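PDB 3WEB: niemann-Pick type C2 protein from Camponotus japonicus, which binds oleic acid inside an immunoglobulin-like beta-sandwich and probably carries such lipid signals in the chemical communication of worker ants. Local coordinates for residues M40-S45 against E120-V125; E52-G57 against E113-K118. One frame throughout, in Å; residues are numbered along the deposited sequence.

From the N terminus, after three earlier strands, the chain enters strand 34-44, which supplies M40-S45, and then strand 51-59, which supplies E52-G57. After a long excursion it returns as strand 107-116, where E113-K118 pairs with E52-G57 and closes contact 2, and then as strand 121-131, where E120-V125 closes contact 1. Contact 2 is therefore nested inside the loop closed by contact 1. Contact 2 joins neighbouring strands of one sheet, while contact 1 packs that sheet against the three-stranded sheet that holds strand 34-44. The two meet directly: K121 forms a salt bridge with E113, and the ring of F114 lies against the end of M40.

Contact 1 (M40-S45 against E120-V125); sequences MKFTPS and EKITCV
M40 and T123 reach toward each other tip to tip. CG of M40 is anti to its backbone N (chi1 168°), and the chain bends only at its last torsion. This brings CE of M40 to 3.7 Å from OG1 of T123. SD of M40 lies 4.1 Å from CG2 of V125. T123 is placed so that its two branches have different neighbours. OG1 is the branch nearest M40 and also makes a weak hydrogen bond with the backbone N of F114. CG2 of T123 sits 3.7 Å from CB of F42, and the two side chains cross at about a right angle. The F42 ring meets I122 at its edge, with CD2 4.0 Å from CG2 of I122. CG2 of I122 is also 4.2 Å from CB of P44, so one branch touches two residues of strand 34-44. An alanine at M40 would probably open a gap beside T123 and V125, since the contacts of SD and CE would go. No hydrogen bond crosses between the segments, and all the touching residues are buried. I122 and T123 both face F114 in a classic beta bulge, and F42 meets the F114 ring edge-to-face. This is largely apolar packing between the two sheets of the immunoglobulin-like sandwich of an ML domain.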
loop_
_atom_site.group_PDB
_atom_site.type_symbol
_atom_site.label_atom_id
_atom_site.label_comp_id
_atom_site.label_asym_id
_atom_site.label_seq_id
_atom_site.Cartn_x
_atom_site.Cartn_y
_atom_site.Cartn_z
ATOM N N MET A 40 2.113 6.602 2.287
ATOM C CA MET A 40 0.829 6.466 2.983
ATOM C C MET A 40 0.909 7.083 4.369
ATOM O O MET A 40 1.798 6.732 5.139
ATOM C CB MET A 40 0.412 4.995 3.110
ATOM C CG MET A 40 -0.751 4.782 4.077
ATOM S SD MET A 40 -1.493 3.132 4.048
ATOM C CE MET A 40 -0.184 2.173 4.794
ATOM N N LYS A 41 -0.015 8.000 4.665
ATOM C CA LYS A 41 -0.190 8.522 6.025
ATOM C C LYS A 41 -1.279 7.723 6.712
ATOM O O LYS A 41 -2.404 7.631 6.209
ATOM C CB LYS A 41 -0.570 10.000 6.010
ATOM C CG LYS A 41 0.445 10.888 5.310
ATOM C CD LYS A 41 -0.072 12.312 5.238
ATOM C CE LYS A 41 0.780 13.152 4.305
ATOM N NZ LYS A 41 0.289 14.558 4.282
ATOM N N PHE A 42 -0.928 7.124 7.844
ATOM C CA PHE A 42 -1.858 6.246 8.540
ATOM C C PHE A 42 -1.728 6.330 10.058
ATOM O O PHE A 42 -0.709 6.779 10.589
ATOM C CB PHE A 42 -1.729 4.798 8.033
ATOM C CG PHE A 42 -0.473 4.091 8.472
ATOM C CD1 PHE A 42 0.763 4.390 7.888
ATOM C CD2 PHE A 42 -0.529 3.104 9.452
ATOM C CE1 PHE A 42 1.919 3.729 8.282
ATOM C CE2 PHE A 42 0.624 2.433 9.846
ATOM C CZ PHE A 42 1.848 2.752 9.271
ATOM N N THR A 43 -2.775 5.876 10.731
ATOM C CA THR A 43 -2.867 5.931 12.180
ATOM C C THR A 43 -3.423 4.616 12.736
ATOM O O THR A 43 -4.583 4.281 12.472
ATOM C CB THR A 43 -3.809 7.069 12.638
ATOM O OG1 THR A 43 -3.437 8.304 12.011
ATOM C CG2 THR A 43 -3.746 7.239 14.146
ATOM N N PRO A 44 -2.611 3.882 13.522
ATOM C CA PRO A 44 -3.134 2.696 14.218
ATOM C C PRO A 44 -4.016 3.131 15.392
ATOM O O PRO A 44 -3.761 4.183 16.002
ATOM C CB PRO A 44 -1.864 1.999 14.730
ATOM C CG PRO A 44 -0.873 3.113 14.923
ATOM C CD PRO A 44 -1.213 4.178 13.897
ATOM N N SER A 45 -5.051 2.352 15.701
ATOM C CA SER A 45 -5.945 2.686 16.813
ATOM C C SER A 45 -5.543 1.944 18.088
ATOM O O SER A 45 -6.166 2.117 19.144
ATOM C CB SER A 45 -7.401 2.387 16.453
ATOM O OG SER A 45 -7.561 1.031 16.079
ATOM N N GLU A 120 -4.258 -8.647 12.216
ATOM C CA GLU A 120 -5.373 -7.699 12.146
ATOM C C GLU A 120 -5.004 -6.572 11.186
ATOM O O GLU A 120 -3.859 -6.119 11.179
ATOM C CB GLU A 120 -5.673 -7.102 13.526
ATOM C CG GLU A 120 -5.937 -8.135 14.615
ATOM C CD GLU A 120 -6.128 -7.512 15.985
ATOM O OE1 GLU A 120 -5.271 -6.729 16.439
ATOM O OE2 GLU A 120 -7.148 -7.823 16.625
ATOM N N LYS A 121 -5.969 -6.119 10.387
ATOM C CA LYS A 121 -5.713 -5.053 9.405
ATOM C C LYS A 121 -5.665 -3.669 10.044
ATOM O O LYS A 121 -6.664 -3.201 10.600
ATOM C CB LYS A 121 -6.737 -5.079 8.263
ATOM C CG LYS A 121 -6.627 -6.323 7.387
ATOM C CD LYS A 121 -7.745 -6.418 6.365
ATOM C CE LYS A 121 -7.862 -7.855 5.873
ATOM N NZ LYS A 121 -8.636 -7.963 4.605
ATOM N N ILE A 122 -4.495 -3.037 9.948
ATOM C CA ILE A 122 -4.315 -1.634 10.334
ATOM C C ILE A 122 -4.866 -0.756 9.218
ATOM O O ILE A 122 -5.596 0.206 9.475
ATOM C CB ILE A 122 -2.827 -1.284 10.555
ATOM C CG1 ILE A 122 -2.172 -2.269 11.534
ATOM C CG2 ILE A 122 -2.687 0.149 11.063
ATOM C CD1 ILE A 122 -0.659 -2.311 11.432
ATOM N N THR A 123 -4.509 -1.097 7.978
ATOM C CA THR A 123 -5.001 -0.381 6.798
ATOM C C THR A 123 -5.372 -1.347 5.692
ATOM O O THR A 123 -4.777 -2.420 5.578
ATOM C CB THR A 123 -3.930 0.564 6.223
ATOM O OG1 THR A 123 -2.769 -0.194 5.871
ATOM C CG2 THR A 123 -3.549 1.630 7.236
ATOM N N CYS A 124 -6.335 -0.941 4.866
ATOM C CA CYS A 124 -6.649 -1.639 3.622
ATOM C C CYS A 124 -7.017 -0.584 2.597
ATOM O O CYS A 124 -8.024 0.112 2.758
ATOM C CB CYS A 124 -7.818 -2.603 3.818
ATOM S SG CYS A 124 -8.066 -3.766 2.456
ATOM N N VAL A 125 -6.193 -0.483 1.556
ATOM C CA VAL A 125 -6.346 0.515 0.494
ATOM C C VAL A 125 -6.678 -0.216 -0.794
ATOM O O VAL A 125 -6.040 -1.214 -1.117
ATOM C CB VAL A 125 -5.035 1.306 0.286
ATOM C CG1 VAL A 125 -5.190 2.335 -0.828
ATOM C CG2 VAL A 125 -4.589 1.974 1.591
#

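Contact 2 (E52-G57 against E113-K118); sequences EAKAFG and EFRNEK
E52 and K54 pair with R115 and E113 in antiparallel register: N and O of E52 bond to O and N of R115, and those of K54 to those of E113, with A53 and F114 as the non-hydrogen-bonded pair between them. E113 N to K54 O is the straightest, at 175°. On the face that carries E52, K54, E113 and R115, the polar side chains gather. R115 is extended from CG to NE and grips E113 side-on: NE and NH2 both donate to OE1, each at 2.9 Å. OE1 is met on its syn side by NH2 and nearly along its C-O bond by NE. The other oxygen, OE2, forms a salt bridge with K121, and NH1 of R115 forms one with D119. CG of K54 stands beside the backbone N (chi1 -56°) and lies over one face of the guanidinium, toward its rim, 3.9 Å from NE of R115. The F56 ring crosses E113 obliquely, its CE1 4.0 Å from CD of E113, with the ring and carboxylate planes 62° apart. A water donates to both OE2 of E52 and the backbone O of N116. On the other face, CB of A53 packs 3.7 Å from CE1 of F114, whose ring also meets that of Y93 edge-to-face. Beyond the pairing, N116 OD1 accepts from K118 N in an Asx turn. This is an antiparallel strand pair of a beta-sandwich, polar on one face and apolar on the other, where oleic acid lies about 7 Å from the A53 side chain.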
loop_
_atom_site.group_PDB
_atom_site.type_symbol
_atom_site.label_atom_id
_atom_site.label_comp_id
_atom_site.label_asym_id
_atom_site.label_seq_id
_atom_site.Cartn_x
_atom_site.Cartn_y
_atom_site.Cartn_z
ATOM N N GLU A 52 3.231 -6.294 9.008
ATOM C CA GLU A 52 3.451 -7.097 7.797
ATOM C C GLU A 52 2.514 -6.603 6.700
ATOM O O GLU A 52 1.293 -6.604 6.875
ATOM C CB GLU A 52 3.193 -8.588 8.047
ATOM C CG GLU A 52 4.207 -9.279 8.950
ATOM C CD GLU A 52 3.909 -10.762 9.134
ATOM O OE1 GLU A 52 4.107 -11.539 8.174
ATOM O OE2 GLU A 52 3.489 -11.162 10.243
ATOM N N ALA A 53 3.087 -6.174 5.581
ATOM C CA ALA A 53 2.292 -5.706 4.450
ATOM C C ALA A 53 1.879 -6.853 3.527
ATOM O O ALA A 53 2.572 -7.867 3.418
ATOM C CB ALA A 53 3.036 -4.642 3.664
ATOM N N LYS A 54 0.735 -6.663 2.873
ATOM C CA LYS A 54 0.158 -7.633 1.948
ATOM C C LYS A 54 -0.369 -6.884 0.732
ATOM O O LYS A 54 -0.962 -5.810 0.863
ATOM C CB LYS A 54 -1.014 -8.372 2.605
ATOM C CG LYS A 54 -0.685 -9.080 3.910
ATOM C CD LYS A 54 0.164 -10.308 3.656
ATOM C CE LYS A 54 0.321 -11.127 4.921
ATOM N NZ LYS A 54 1.158 -12.324 4.628
ATOM N N ALA A 55 -0.166 -7.456 -0.448
ATOM C CA ALA A 55 -0.699 -6.867 -1.671
ATOM C C ALA A 55 -1.508 -7.886 -2.469
ATOM O O ALA A 55 -1.226 -9.088 -2.432
ATOM C CB ALA A 55 0.421 -6.286 -2.521
ATOM N N PHE A 56 -2.518 -7.388 -3.177
ATOM C CA PHE A 56 -3.382 -8.208 -4.016
ATOM C C PHE A 56 -3.706 -7.470 -5.310
ATOM O O PHE A 56 -3.854 -6.248 -5.318
ATOM C CB PHE A 56 -4.686 -8.552 -3.289
ATOM C CG PHE A 56 -4.485 -9.197 -1.944
ATOM C CD1 PHE A 56 -4.308 -8.421 -0.799
ATOM C CD2 PHE A 56 -4.484 -10.584 -1.817
ATOM C CE1 PHE A 56 -4.121 -9.018 0.443
ATOM C CE2 PHE A 56 -4.296 -11.183 -0.579
ATOM C CZ PHE A 56 -4.116 -10.403 0.552
ATOM N N GLY A 57 -3.806 -8.222 -6.404
ATOM C CA GLY A 57 -4.338 -7.704 -7.664
ATOM C C GLY A 57 -5.672 -8.385 -7.901
ATOM O O GLY A 57 -5.776 -9.601 -7.760
ATOM N N GLU A 113 -2.583 -3.843 2.014
ATOM C CA GLU A 113 -2.881 -3.882 3.441
ATOM C C GLU A 113 -1.633 -3.836 4.310
ATOM O O GLU A 113 -0.588 -4.371 3.948
ATOM C CB GLU A 113 -3.658 -5.157 3.807
ATOM C CG GLU A 113 -4.852 -5.480 2.922
ATOM C CD GLU A 113 -5.577 -6.744 3.357
ATOM O OE1 GLU A 113 -4.979 -7.568 4.089
ATOM O OE2 GLU A 113 -6.753 -6.913 2.963
ATOM N N PHE A 114 -1.755 -3.183 5.461
ATOM C CA PHE A 114 -0.786 -3.332 6.544
ATOM C C PHE A 114 -1.496 -4.079 7.659
ATOM O O PHE A 114 -2.577 -3.676 8.092
ATOM C CB PHE A 114 -0.345 -1.968 7.096
ATOM C CG PHE A 114 0.776 -1.306 6.339
ATOM C CD1 PHE A 114 1.227 -1.788 5.112
ATOM C CD2 PHE A 114 1.378 -0.162 6.862
ATOM C CE1 PHE A 114 2.261 -1.158 4.432
ATOM C CE2 PHE A 114 2.414 0.472 6.183
ATOM C CZ PHE A 114 2.857 -0.025 4.967
ATOM N N ARG A 115 -0.890 -5.170 8.110
ATOM C CA ARG A 115 -1.408 -5.913 9.245
ATOM C C ARG A 115 -0.438 -5.852 10.416
ATOM O O ARG A 115 0.778 -5.685 10.229
ATOM C CB ARG A 115 -1.668 -7.368 8.852
ATOM C CG ARG A 115 -2.704 -7.521 7.753
ATOM C CD ARG A 115 -2.869 -8.975 7.363
ATOM N NE ARG A 115 -3.823 -9.137 6.267
ATOM C CZ ARG A 115 -4.142 -10.310 5.726
ATOM N NH1 ARG A 115 -3.599 -11.435 6.187
ATOM N NH2 ARG A 115 -5.006 -10.366 4.722
ATOM N N ASN A 116 -0.967 -5.993 11.624
ATOM C CA ASN A 116 -0.101 -6.113 12.788
ATOM C C ASN A 116 0.326 -7.566 12.999
ATOM O O ASN A 116 -0.016 -8.458 12.209
ATOM C CB ASN A 116 -0.760 -5.528 14.040
ATOM C CG ASN A 116 -1.979 -6.315 14.497
ATOM O OD1 ASN A 116 -2.291 -7.382 13.963
ATOM N ND2 ASN A 116 -2.668 -5.790 15.497
ATOM N N GLU A 117 1.058 -7.782 14.085
ATOM C CA GLU A 117 1.582 -9.090 14.475
ATOM C C GLU A 117 0.483 -10.138 14.720
ATOM O O GLU A 117 0.748 -11.345 14.685
ATOM C CB GLU A 117 2.464 -8.939 15.723
ATOM C CG GLU A 117 1.742 -8.486 16.997
ATOM C CD GLU A 117 1.557 -6.981 17.136
ATOM O OE1 GLU A 117 1.968 -6.214 16.236
ATOM O OE2 GLU A 117 0.993 -6.547 18.168
ATOM N N LYS A 118 -0.735 -9.658 14.953
ATOM C CA LYS A 118 -1.882 -10.503 15.287
ATOM C C LYS A 118 -2.731 -10.811 14.056
ATOM O O LYS A 118 -3.831 -11.357 14.181
ATOM C CB LYS A 118 -2.753 -9.803 16.335
ATOM C CG LYS A 118 -2.023 -9.420 17.608
ATOM C CD LYS A 118 -2.764 -8.345 18.371
ATOM C CE LYS A 118 -2.042 -8.030 19.667
ATOM N NZ LYS A 118 -2.828 -7.095 20.517
HETATM O O HOH W 1 0.778 -10.625 11.031
#